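Local atomic coordinates of D7 protein (Anopheles stephensi, PDB entry 3NHI), a protein that binds and sequesters cysteinyl leukotrienes and thromboxane A2 analogues, blunting the host response while the female mosquito feeds on blood. Residues W3-A8 and Y78-T83; D72-Q77 and R128-G133; D208-D213 and P224-V229. All coordinates share one frame; numbering follows the deposited sequence.

Contact 1: W3-A8 and Y78-T83; sequences WKALDA and YQAYKT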
loop_
_atom_site.group_PDB
_atom_site.type_symbol
_atom_site.label_atom_id
_atom_site.label_comp_id
_atom_site.label_asym_id
_atom_site.label_seq_id
_atom_site.Cartn_x
_atom_site.Cartn_y
_atom_site.Cartn_z
ATOM N N TRP A 3 -16.219 -3.798 10.400
ATOM C CA TRP A 3 -15.332 -3.400 9.307
ATOM C C TRP A 3 -14.876 -1.943 9.401
ATOM O O TRP A 3 -15.681 -1.041 9.632
ATOM C CB TRP A 3 -15.967 -3.689 7.938
ATOM C CG TRP A 3 -15.019 -3.409 6.799
ATOM C CD1 TRP A 3 -13.999 -4.206 6.366
ATOM C CD2 TRP A 3 -14.987 -2.231 5.977
ATOM N NE1 TRP A 3 -13.339 -3.606 5.315
ATOM C CE2 TRP A 3 -13.921 -2.392 5.060
ATOM C CE3 TRP A 3 -15.758 -1.060 5.922
ATOM C CZ2 TRP A 3 -13.603 -1.422 4.092
ATOM C CZ3 TRP A 3 -15.441 -0.097 4.963
ATOM C CH2 TRP A 3 -14.372 -0.285 4.064
ATOM N N LYS A 4 -13.576 -1.745 9.207
ATOM C CA LYS A 4 -12.956 -0.418 9.301
ATOM C C LYS A 4 -12.756 0.225 7.922
ATOM O O LYS A 4 -12.116 -0.347 7.037
ATOM C CB LYS A 4 -11.620 -0.501 10.051
ATOM C CG LYS A 4 -11.091 0.856 10.505
ATOM C CD LYS A 4 -9.764 0.726 11.253
ATOM C CE LYS A 4 -9.294 2.061 11.818
ATOM N NZ LYS A 4 -9.095 3.123 10.786
ATOM N N ALA A 5 -13.290 1.432 7.771
ATOM C CA ALA A 5 -13.120 2.213 6.544
ATOM C C ALA A 5 -11.660 2.517 6.236
ATOM O O ALA A 5 -10.810 2.605 7.134
ATOM C CB ALA A 5 -13.907 3.493 6.620
ATOM N N LEU A 6 -11.378 2.668 4.949
ATOM C CA LEU A 6 -10.019 2.909 4.463
ATOM C C LEU A 6 -9.746 4.394 4.272
ATOM O O LEU A 6 -10.566 5.118 3.686
ATOM C CB LEU A 6 -9.789 2.159 3.146
ATOM C CG LEU A 6 -9.994 0.636 3.250
ATOM C CD1 LEU A 6 -9.864 -0.066 1.899
ATOM C CD2 LEU A 6 -9.084 -0.010 4.322
ATOM N N ASP A 7 -8.598 4.833 4.774
ATOM C CA ASP A 7 -8.189 6.218 4.598
ATOM C C ASP A 7 -7.521 6.465 3.244
ATOM O O ASP A 7 -7.386 5.548 2.437
ATOM C CB ASP A 7 -7.353 6.706 5.796
ATOM C CG ASP A 7 -5.938 6.140 5.828
ATOM O OD1 ASP A 7 -5.354 5.835 4.766
ATOM O OD2 ASP A 7 -5.378 6.048 6.945
ATOM N N ALA A 8 -7.114 7.705 2.988
ATOM C CA ALA A 8 -6.563 8.024 1.667
ATOM C C ALA A 8 -5.272 7.276 1.332
ATOM O O ALA A 8 -5.075 6.875 0.171
ATOM C CB ALA A 8 -6.367 9.528 1.522
ATOM N N TYR A 78 -18.547 5.309 3.393
ATOM C CA TYR A 78 -19.167 6.625 3.281
ATOM C C TYR A 78 -19.217 7.375 4.607
ATOM O O TYR A 78 -18.788 8.528 4.687
ATOM C CB TYR A 78 -20.583 6.484 2.717
ATOM C CG TYR A 78 -21.436 7.734 2.842
ATOM C CD1 TYR A 78 -21.048 8.929 2.235
ATOM C CD2 TYR A 78 -22.639 7.711 3.544
ATOM C CE1 TYR A 78 -21.828 10.075 2.336
ATOM C CE2 TYR A 78 -23.436 8.862 3.648
ATOM C CZ TYR A 78 -23.015 10.029 3.037
ATOM O OH TYR A 78 -23.788 11.166 3.121
ATOM N N GLN A 79 -19.749 6.735 5.639
ATOM C CA GLN A 79 -19.966 7.415 6.919
ATOM C C GLN A 79 -18.675 7.933 7.532
ATOM O O GLN A 79 -18.674 8.979 8.176
ATOM C CB GLN A 79 -20.656 6.478 7.910
ATOM C CG GLN A 79 -22.105 6.204 7.580
ATOM C CD GLN A 79 -23.010 7.387 7.837
ATOM O OE1 GLN A 79 -22.765 8.184 8.743
ATOM N NE2 GLN A 79 -24.074 7.499 7.048
ATOM N N ALA A 80 -17.576 7.217 7.319
ATOM C CA ALA A 80 -16.303 7.585 7.943
ATOM C C ALA A 80 -15.750 8.934 7.460
ATOM O O ALA A 80 -14.989 9.584 8.182
ATOM C CB ALA A 80 -15.285 6.485 7.721
ATOM N N TYR A 81 -16.140 9.363 6.256
ATOM C CA TYR A 81 -15.562 10.569 5.639
ATOM C C TYR A 81 -16.616 11.491 5.041
ATOM O O TYR A 81 -16.286 12.417 4.292
ATOM C CB TYR A 81 -14.500 10.207 4.574
ATOM C CG TYR A 81 -13.428 9.300 5.112
ATOM C CD1 TYR A 81 -12.396 9.798 5.905
ATOM C CD2 TYR A 81 -13.481 7.925 4.879
ATOM C CE1 TYR A 81 -11.421 8.941 6.424
ATOM C CE2 TYR A 81 -12.518 7.072 5.405
ATOM C CZ TYR A 81 -11.499 7.584 6.168
ATOM O OH TYR A 81 -10.572 6.690 6.665
ATOM N N LYS A 82 -17.880 11.271 5.404
ATOM C CA LYS A 82 -19.005 11.988 4.777
ATOM C C LYS A 82 -18.960 13.520 4.899
ATOM O O LYS A 82 -19.433 14.224 4.000
ATOM C CB LYS A 82 -20.359 11.450 5.268
ATOM C CG LYS A 82 -20.640 11.697 6.733
ATOM C CD LYS A 82 -22.010 11.192 7.173
ATOM C CE LYS A 82 -22.131 11.315 8.688
ATOM N NZ LYS A 82 -23.443 10.842 9.221
ATOM N N THR A 83 -18.378 14.027 5.983
ATOM C CA THR A 83 -18.292 15.481 6.157
ATOM C C THR A 83 -17.272 16.111 5.210
ATOM O O THR A 83 -17.344 17.311 4.923
ATOM C CB THR A 83 -18.042 15.888 7.628
ATOM O OG1 THR A 83 -16.749 15.450 8.058
ATOM C CG2 THR A 83 -19.099 15.282 8.525
#
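The extended N-terminal arm that leads into helix 8-22 lies against helix 73-85 in the N-terminal part of this long-form D7 protein, where A5 meets A80 and Y81. The two alanine methyls touch at 3.5 Å between A5 CB and A80 CB, tighter than ordinary van der Waals spacing, and the backbones come together here, with 6.4 Å between A5 CA and A80 CA. From the same methyl the next neighbour is Y81 CE2, at 4.0 Å from A5 CB.

The tyrosine makes up most of the helix's share of the interface. Its CG stands anti to the carbonyl carbon (chi1 -54°), and the ring reaches across to the L6-D7 peptide: Y81 CE2 approaches L6 O at 3.3 Å and Y81 OH lies 3.2 Å from D7 CA. D7 CB is nearly as close to the hydroxyl. D7 N is also near Y81 OH, but the angle there is too poor for a hydrogen bond. D7 is the N-cap of helix 8-22, one of the helices of this odorant-binding-protein-like, all-helical fold. With CG lying between the backbone N and the carbonyl carbon (chi1 74°), its carboxylate turns back to the first turn, where OD1 accepts a hydrogen bond from Q10 N. L6 N and L6 O, both backbone atoms, are hydrogen-bonded to Q77 OE1 and H132 NE2 respectively, and the H132 ring meets that of Y81 edge-to-face.

Contact 2: D72-Q77 and R128-G133; sequences DRIPVQ and RQLYHG. With EAH ((5S,7E,9E,11Z,14Z)-5-hydroxyicosa-7,9,11,14-tetraenoic acid), chain B.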
loop_
_atom_site.group_PDB
_atom_site.type_symbol
_atom_site.label_atom_id
_atom_site.label_comp_id
_atom_site.label_asym_id
_atom_site.label_seq_id
_atom_site.Cartn_x
_atom_site.Cartn_y
_atom_site.Cartn_z
ATOM N N ASP A 72 -22.648 -3.987 2.569
ATOM C CA ASP A 72 -22.844 -3.151 3.746
ATOM C C ASP A 72 -21.608 -2.351 4.140
ATOM O O ASP A 72 -21.689 -1.428 4.951
ATOM C CB ASP A 72 -23.361 -3.973 4.932
ATOM C CG ASP A 72 -24.818 -4.418 4.774
ATOM O OD1 ASP A 72 -25.476 -4.135 3.751
ATOM O OD2 ASP A 72 -25.302 -5.077 5.707
ATOM N N ARG A 73 -20.465 -2.688 3.543
ATOM C CA ARG A 73 -19.242 -1.929 3.793
ATOM C C ARG A 73 -19.260 -0.574 3.111
ATOM O O ARG A 73 -18.582 0.347 3.561
ATOM C CB ARG A 73 -17.999 -2.714 3.379
ATOM C CG ARG A 73 -17.763 -3.938 4.260
ATOM C CD ARG A 73 -16.545 -4.721 3.813
ATOM N NE ARG A 73 -16.338 -5.909 4.646
ATOM C CZ ARG A 73 -15.395 -6.819 4.426
ATOM N NH1 ARG A 73 -14.587 -6.720 3.384
ATOM N NH2 ARG A 73 -15.259 -7.851 5.243
ATOM N N ILE A 74 -20.060 -0.435 2.058
ATOM C CA ILE A 74 -20.107 0.823 1.309
ATOM C C ILE A 74 -20.637 1.976 2.175
ATOM O O ILE A 74 -20.013 3.039 2.240
ATOM C CB ILE A 74 -20.839 0.653 -0.067
ATOM C CG1 ILE A 74 -19.853 0.140 -1.120
ATOM C CG2 ILE A 74 -21.466 1.968 -0.547
ATOM C CD1 ILE A 74 -19.170 -1.170 -0.761
ATOM N N PRO A 75 -21.762 1.768 2.881
ATOM C CA PRO A 75 -22.186 2.843 3.783
ATOM C C PRO A 75 -21.195 3.119 4.922
ATOM O O PRO A 75 -21.103 4.258 5.372
ATOM C CB PRO A 75 -23.532 2.332 4.323
ATOM C CG PRO A 75 -24.050 1.475 3.211
ATOM C CD PRO A 75 -22.821 0.751 2.712
ATOM N N VAL A 76 -20.452 2.109 5.376
ATOM C CA VAL A 76 -19.444 2.323 6.418
ATOM C C VAL A 76 -18.319 3.219 5.880
ATOM O O VAL A 76 -17.893 4.170 6.544
ATOM C CB VAL A 76 -18.889 0.986 6.959
ATOM C CG1 VAL A 76 -17.745 1.216 7.935
ATOM C CG2 VAL A 76 -19.998 0.163 7.625
ATOM N N GLN A 77 -17.848 2.913 4.671
ATOM C CA GLN A 77 -16.829 3.721 4.017
ATOM C C GLN A 77 -17.313 5.158 3.859
ATOM O O GLN A 77 -16.579 6.104 4.148
ATOM C CB GLN A 77 -16.480 3.130 2.648
ATOM C CG GLN A 77 -15.380 3.891 1.905
ATOM C CD GLN A 77 -13.999 3.772 2.551
ATOM O OE1 GLN A 77 -13.720 2.846 3.308
ATOM N NE2 GLN A 77 -13.127 4.717 2.237
ATOM N N ARG A 128 -15.242 7.028 -6.573
ATOM C CA ARG A 128 -14.019 7.805 -6.459
ATOM C C ARG A 128 -14.064 8.785 -5.298
ATOM O O ARG A 128 -13.023 9.093 -4.703
ATOM C CB ARG A 128 -13.711 8.543 -7.762
ATOM C CG ARG A 128 -13.449 7.592 -8.906
ATOM C CD ARG A 128 -13.146 8.327 -10.197
ATOM N NE ARG A 128 -11.832 8.967 -10.146
ATOM C CZ ARG A 128 -11.252 9.605 -11.156
ATOM N NH1 ARG A 128 -11.863 9.712 -12.330
ATOM N NH2 ARG A 128 -10.050 10.136 -10.987
ATOM N N GLN A 129 -15.256 9.267 -4.944
ATOM C CA GLN A 129 -15.412 10.073 -3.733
ATOM C C GLN A 129 -15.247 9.207 -2.488
ATOM O O GLN A 129 -14.466 9.545 -1.594
ATOM C CB GLN A 129 -16.763 10.787 -3.710
ATOM C CG GLN A 129 -16.883 11.904 -4.751
ATOM C CD GLN A 129 -15.812 12.976 -4.581
ATOM O OE1 GLN A 129 -15.679 13.558 -3.509
ATOM N NE2 GLN A 129 -15.050 13.238 -5.637
ATOM N N LEU A 130 -15.937 8.067 -2.445
ATOM C CA LEU A 130 -15.922 7.230 -1.241
ATOM C C LEU A 130 -14.554 6.638 -0.952
ATOM O O LEU A 130 -14.135 6.575 0.205
ATOM C CB LEU A 130 -16.952 6.097 -1.324
ATOM C CG LEU A 130 -18.400 6.542 -1.480
ATOM C CD1 LEU A 130 -19.304 5.329 -1.349
ATOM C CD2 LEU A 130 -18.778 7.620 -0.466
ATOM N N TYR A 131 -13.866 6.194 -2.003
ATOM C CA TYR A 131 -12.603 5.474 -1.856
ATOM C C TYR A 131 -11.374 6.289 -2.263
ATOM O O TYR A 131 -10.333 5.730 -2.632
ATOM C CB TYR A 131 -12.660 4.126 -2.600
ATOM C CG TYR A 131 -13.627 3.141 -1.968
ATOM C CD1 TYR A 131 -13.230 2.322 -0.904
ATOM C CD2 TYR A 131 -14.951 3.039 -2.415
ATOM C CE1 TYR A 131 -14.128 1.422 -0.306
ATOM C CE2 TYR A 131 -15.844 2.145 -1.825
ATOM C CZ TYR A 131 -15.434 1.340 -0.780
ATOM O OH TYR A 131 -16.325 0.468 -0.200
ATOM N N HIS A 132 -11.491 7.611 -2.178
ATOM C CA HIS A 132 -10.324 8.506 -2.279
ATOM C C HIS A 132 -9.581 8.316 -3.594
ATOM O O HIS A 132 -8.348 8.220 -3.639
ATOM C CB HIS A 132 -9.413 8.327 -1.052
ATOM C CG HIS A 132 -10.179 8.180 0.227
ATOM N ND1 HIS A 132 -11.103 9.114 0.652
ATOM C CD2 HIS A 132 -10.175 7.201 1.160
ATOM C CE1 HIS A 132 -11.638 8.712 1.791
ATOM N NE2 HIS A 132 -11.080 7.563 2.130
ATOM N N GLY A 133 -10.368 8.260 -4.663
ATOM C CA GLY A 133 -9.864 8.012 -6.007
ATOM C C GLY A 133 -9.764 9.235 -6.905
ATOM O O GLY A 133 -9.678 9.094 -8.127
HETATM O O1 EAH B . -3.745 11.179 -4.630
HETATM C C1 EAH B . -4.125 10.454 -5.585
HETATM O O2 EAH B . -3.393 10.196 -6.571
HETATM C C2 EAH B . -5.521 9.865 -5.530
HETATM C C3 EAH B . -5.944 9.317 -6.895
HETATM C C4 EAH B . -5.637 7.827 -7.022
HETATM C C5 EAH B . -6.031 7.322 -8.394
HETATM O O3 EAH B . -7.361 7.279 -8.474
HETATM C C6 EAH B . -5.453 5.929 -8.629
HETATM C C7 EAH B . -5.959 5.329 -9.931
HETATM C C8 EAH B . -6.942 4.213 -9.646
HETATM C C9 EAH B . -7.586 3.798 -10.887
HETATM C C10 EAH B . -8.578 2.944 -10.642
HETATM C C11 EAH B . -9.191 2.566 -11.913
HETATM C C12 EAH B . -10.270 1.785 -12.012
HETATM C C13 EAH B . -10.976 1.180 -10.820
HETATM C C14 EAH B . -10.427 -0.214 -10.610
HETATM C C15 EAH B . -11.172 -1.281 -10.312
HETATM C C16 EAH B . -12.670 -1.230 -10.131
HETATM C C17 EAH B . -12.983 -1.203 -8.643
HETATM C C18 EAH B . -13.172 0.227 -8.157
HETATM C C19 EAH B . -13.901 0.243 -6.824
HETATM C C20 EAH B . -14.008 1.652 -6.289
HETATM O O HOH W 1 -15.690 7.874 2.152
#
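I74, a turn before Q77 on helix 73-85, meets L130 and Y131. Its CG2 packs on L130 CD1 at 4.1 Å, while CD1 lies 3.3 Å from Y131 OH; in both pairs the side chains cross at about a right angle. Q77 comes next and has the largest share of the interface. Its CG, anti to the backbone N (chi1 -178°), sits over one face of the Y131 ring in a CH-pi contact, 3.8 Å from CG to the ring centroid. The chain bends at chi2 (68°), and the amide is stacked on the ring with the planes 12° apart. From there Q77 NE2 donates to L130 O at 2.9 Å in a nearly straight bond, and a water donates both to that oxygen and to Q77 O. From the last turn of helix 109-130, R128 grips G133 O, beyond the helix end, side-on through NE and NH2, and the same carbonyl accepts from the ligand hydroxyl, with 3.0 Å between EAH O3 and G133 O. G133 is also a leukotriene C4-binding residue. Helix 89-101 closes the apolar side, its Y95 touching both I74 and L130, while helix 73-85 flanks the C-terminal end of helix 109-130.

Contact 3: D208-D213 and P224-V229; sequences DEIVRD and PEVRSV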
loop_
_atom_site.group_PDB
_atom_site.type_symbol
_atom_site.label_atom_id
_atom_site.label_comp_id
_atom_site.label_asym_id
_atom_site.label_seq_id
_atom_site.Cartn_x
_atom_site.Cartn_y
_atom_site.Cartn_z
ATOM N N ASP A 208 6.407 -13.244 2.252
ATOM C CA ASP A 208 6.446 -12.972 0.812
ATOM C C ASP A 208 6.677 -11.493 0.494
ATOM O O ASP A 208 7.259 -11.169 -0.536
ATOM C CB ASP A 208 5.149 -13.428 0.146
ATOM C CG ASP A 208 5.025 -14.931 0.038
ATOM O OD1 ASP A 208 5.956 -15.668 0.422
ATOM O OD2 ASP A 208 3.973 -15.368 -0.465
ATOM N N GLU A 209 6.224 -10.594 1.367
ATOM C CA GLU A 209 6.398 -9.164 1.129
ATOM C C GLU A 209 7.844 -8.735 1.324
ATOM O O GLU A 209 8.363 -7.906 0.576
ATOM C CB GLU A 209 5.468 -8.334 2.017
ATOM C CG GLU A 209 3.995 -8.455 1.660
ATOM C CD GLU A 209 3.709 -8.179 0.189
ATOM O OE1 GLU A 209 2.758 -8.784 -0.343
ATOM O OE2 GLU A 209 4.413 -7.353 -0.430
ATOM N N ILE A 210 8.497 -9.298 2.333
ATOM C CA ILE A 210 9.920 -9.013 2.523
ATOM C C ILE A 210 10.729 -9.592 1.349
ATOM O O ILE A 210 11.607 -8.911 0.802
ATOM C CB ILE A 210 10.412 -9.488 3.904
ATOM C CG1 ILE A 210 9.645 -8.732 5.001
ATOM C CG2 ILE A 210 11.926 -9.313 4.049
ATOM C CD1 ILE A 210 9.984 -9.163 6.446
ATOM N N VAL A 211 10.409 -10.820 0.931
ATOM C CA VAL A 211 11.045 -11.407 -0.246
ATOM C C VAL A 211 10.856 -10.508 -1.469
ATOM O O VAL A 211 11.808 -10.305 -2.225
ATOM C CB VAL A 211 10.534 -12.835 -0.515
ATOM C CG1 VAL A 211 11.003 -13.353 -1.873
ATOM C CG2 VAL A 211 11.008 -13.771 0.599
ATOM N N ARG A 212 9.654 -9.950 -1.651
ATOM C CA ARG A 212 9.372 -9.076 -2.799
ATOM C C ARG A 212 10.361 -7.908 -2.860
ATOM O O ARG A 212 10.823 -7.535 -3.939
ATOM C CB ARG A 212 7.938 -8.559 -2.746
ATOM C CG ARG A 212 7.488 -7.806 -3.992
ATOM C CD ARG A 212 6.034 -7.418 -3.809
ATOM N NE ARG A 212 5.420 -6.843 -5.010
ATOM C CZ ARG A 212 5.321 -5.541 -5.243
ATOM N NH1 ARG A 212 5.836 -4.665 -4.393
ATOM N NH2 ARG A 212 4.716 -5.111 -6.338
ATOM N N ASP A 213 10.713 -7.365 -1.696
ATOM C CA ASP A 213 11.669 -6.260 -1.649
ATOM C C ASP A 213 13.078 -6.659 -2.085
ATOM O O ASP A 213 13.802 -5.844 -2.675
ATOM C CB ASP A 213 11.700 -5.629 -0.256
ATOM C CG ASP A 213 10.576 -4.636 -0.035
ATOM O OD1 ASP A 213 9.753 -4.434 -0.945
ATOM O OD2 ASP A 213 10.547 -4.027 1.049
ATOM N N PRO A 224 15.724 -17.985 -0.593
ATOM C CA PRO A 224 15.789 -19.000 0.466
ATOM C C PRO A 224 16.475 -18.505 1.736
ATOM O O PRO A 224 16.089 -18.934 2.831
ATOM C CB PRO A 224 16.592 -20.147 -0.165
ATOM C CG PRO A 224 16.537 -19.909 -1.624
ATOM C CD PRO A 224 16.357 -18.449 -1.845
ATOM N N GLU A 225 17.456 -17.606 1.597
ATOM C CA GLU A 225 18.170 -17.053 2.750
ATOM C C GLU A 225 17.294 -16.073 3.523
ATOM O O GLU A 225 17.317 -16.051 4.746
ATOM C CB GLU A 225 19.469 -16.357 2.324
ATOM C CG GLU A 225 20.453 -17.248 1.581
ATOM C CD GLU A 225 20.669 -18.594 2.246
ATOM O OE1 GLU A 225 21.322 -18.632 3.312
ATOM O OE2 GLU A 225 20.203 -19.616 1.683
ATOM N N VAL A 226 16.518 -15.271 2.795
ATOM C CA VAL A 226 15.584 -14.334 3.421
ATOM C C VAL A 226 14.582 -15.135 4.258
ATOM O O VAL A 226 14.353 -14.837 5.429
ATOM C CB VAL A 226 14.855 -13.472 2.374
ATOM C CG1 VAL A 226 13.787 -12.594 3.039
ATOM C CG2 VAL A 226 15.856 -12.620 1.594
ATOM N N ARG A 227 14.020 -16.185 3.664
ATOM C CA ARG A 227 13.073 -17.046 4.360
ATOM C C ARG A 227 13.694 -17.691 5.587
ATOM O O ARG A 227 13.072 -17.713 6.650
ATOM C CB ARG A 227 12.501 -18.095 3.403
ATOM C CG ARG A 227 11.590 -17.469 2.369
ATOM C CD ARG A 227 10.896 -18.466 1.438
ATOM N NE ARG A 227 10.206 -17.719 0.383
ATOM C CZ ARG A 227 8.990 -17.175 0.487
ATOM N NH1 ARG A 227 8.272 -17.323 1.592
ATOM N NH2 ARG A 227 8.487 -16.497 -0.534
ATOM N N SER A 228 14.923 -18.187 5.443
ATOM C CA SER A 228 15.651 -18.829 6.542
ATOM C C SER A 228 15.918 -17.871 7.708
ATOM O O SER A 228 15.757 -18.225 8.874
ATOM C CB SER A 228 16.979 -19.400 6.033
ATOM O OG SER A 228 17.769 -19.897 7.099
ATOM N N VAL A 229 16.354 -16.655 7.395
ATOM C CA VAL A 229 16.656 -15.666 8.430
ATOM C C VAL A 229 15.391 -15.290 9.210
ATOM O O VAL A 229 15.412 -15.199 10.443
ATOM C CB VAL A 229 17.355 -14.428 7.825
ATOM C CG1 VAL A 229 17.402 -13.285 8.816
ATOM C CG2 VAL A 229 18.765 -14.793 7.365
HETATM O O HOH W 2 5.794 -17.820 2.065
#
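D208 and R227 form a salt bridge at the margin of the contact between helices 207-216 and 223-231. The arginine grips a single carboxylate oxygen end-on with both terminal nitrogens: R227 NH2 donates to D208 OD1 at 2.8 Å, and R227 NH1 reaches the same atom at 3.1 Å in a more bent bond. The oxygen lies in the guanidinium plane, but the carboxylate is turned 82° from that plane; NH2 comes from above the carboxylate and NH1 nearly along the C-O bond. A water oxygen 2.7 Å from D208 OD1 donates to it and makes a weak bond with R227 NH1. The guanidinium has a second carboxylate, E223, one turn earlier on its own helix; two acids so near would be expected to favour its positive charge.

Both helices lie in the part of the chain assigned to the PBP/GOBP (odorant-binding) family, where they are consecutive in the chain and run roughly antiparallel, the axes of the two segments 9.8 Å apart at closest approach and 139° between directions.

Inward from the salt bridge, V211 CG2 rests over one face of the R227 guanidinium, offset toward its rim. The R227 chain, extended from CG to NE, crosses the valine at about a right angle. The same methyl packs on V226 CG1, 3.9 Å between V211 CG2 and V226 CG1. That V226 branch, anti to the backbone N (chi1 175°), also meets I210 CG2, and thus touches two residues of the facing helix. F214 and L250 add to the apolar surroundings of V226, and L230 and Y199 to those of I210.

In the fold
Contacts 1 and 2 are neighbours, their centres 6 Å apart, and both use helix 73-85; their segments alternate along the chain. The backbone of L6 joins them: through Q77 the N-terminal arm is held to helix 73-85, and through H132 to the turn after helix 109-130. That turn leads to the lipid pocket, where contact 2 supplies H132 and G133 and where W39 and K151 also hydrogen-bond the ligand. The side chain of L6 in contact 1 is about 9 Å from the ligand. Contact 3 lies across the chain's centre, 34 Å centre to centre from either, away from the annotated sites.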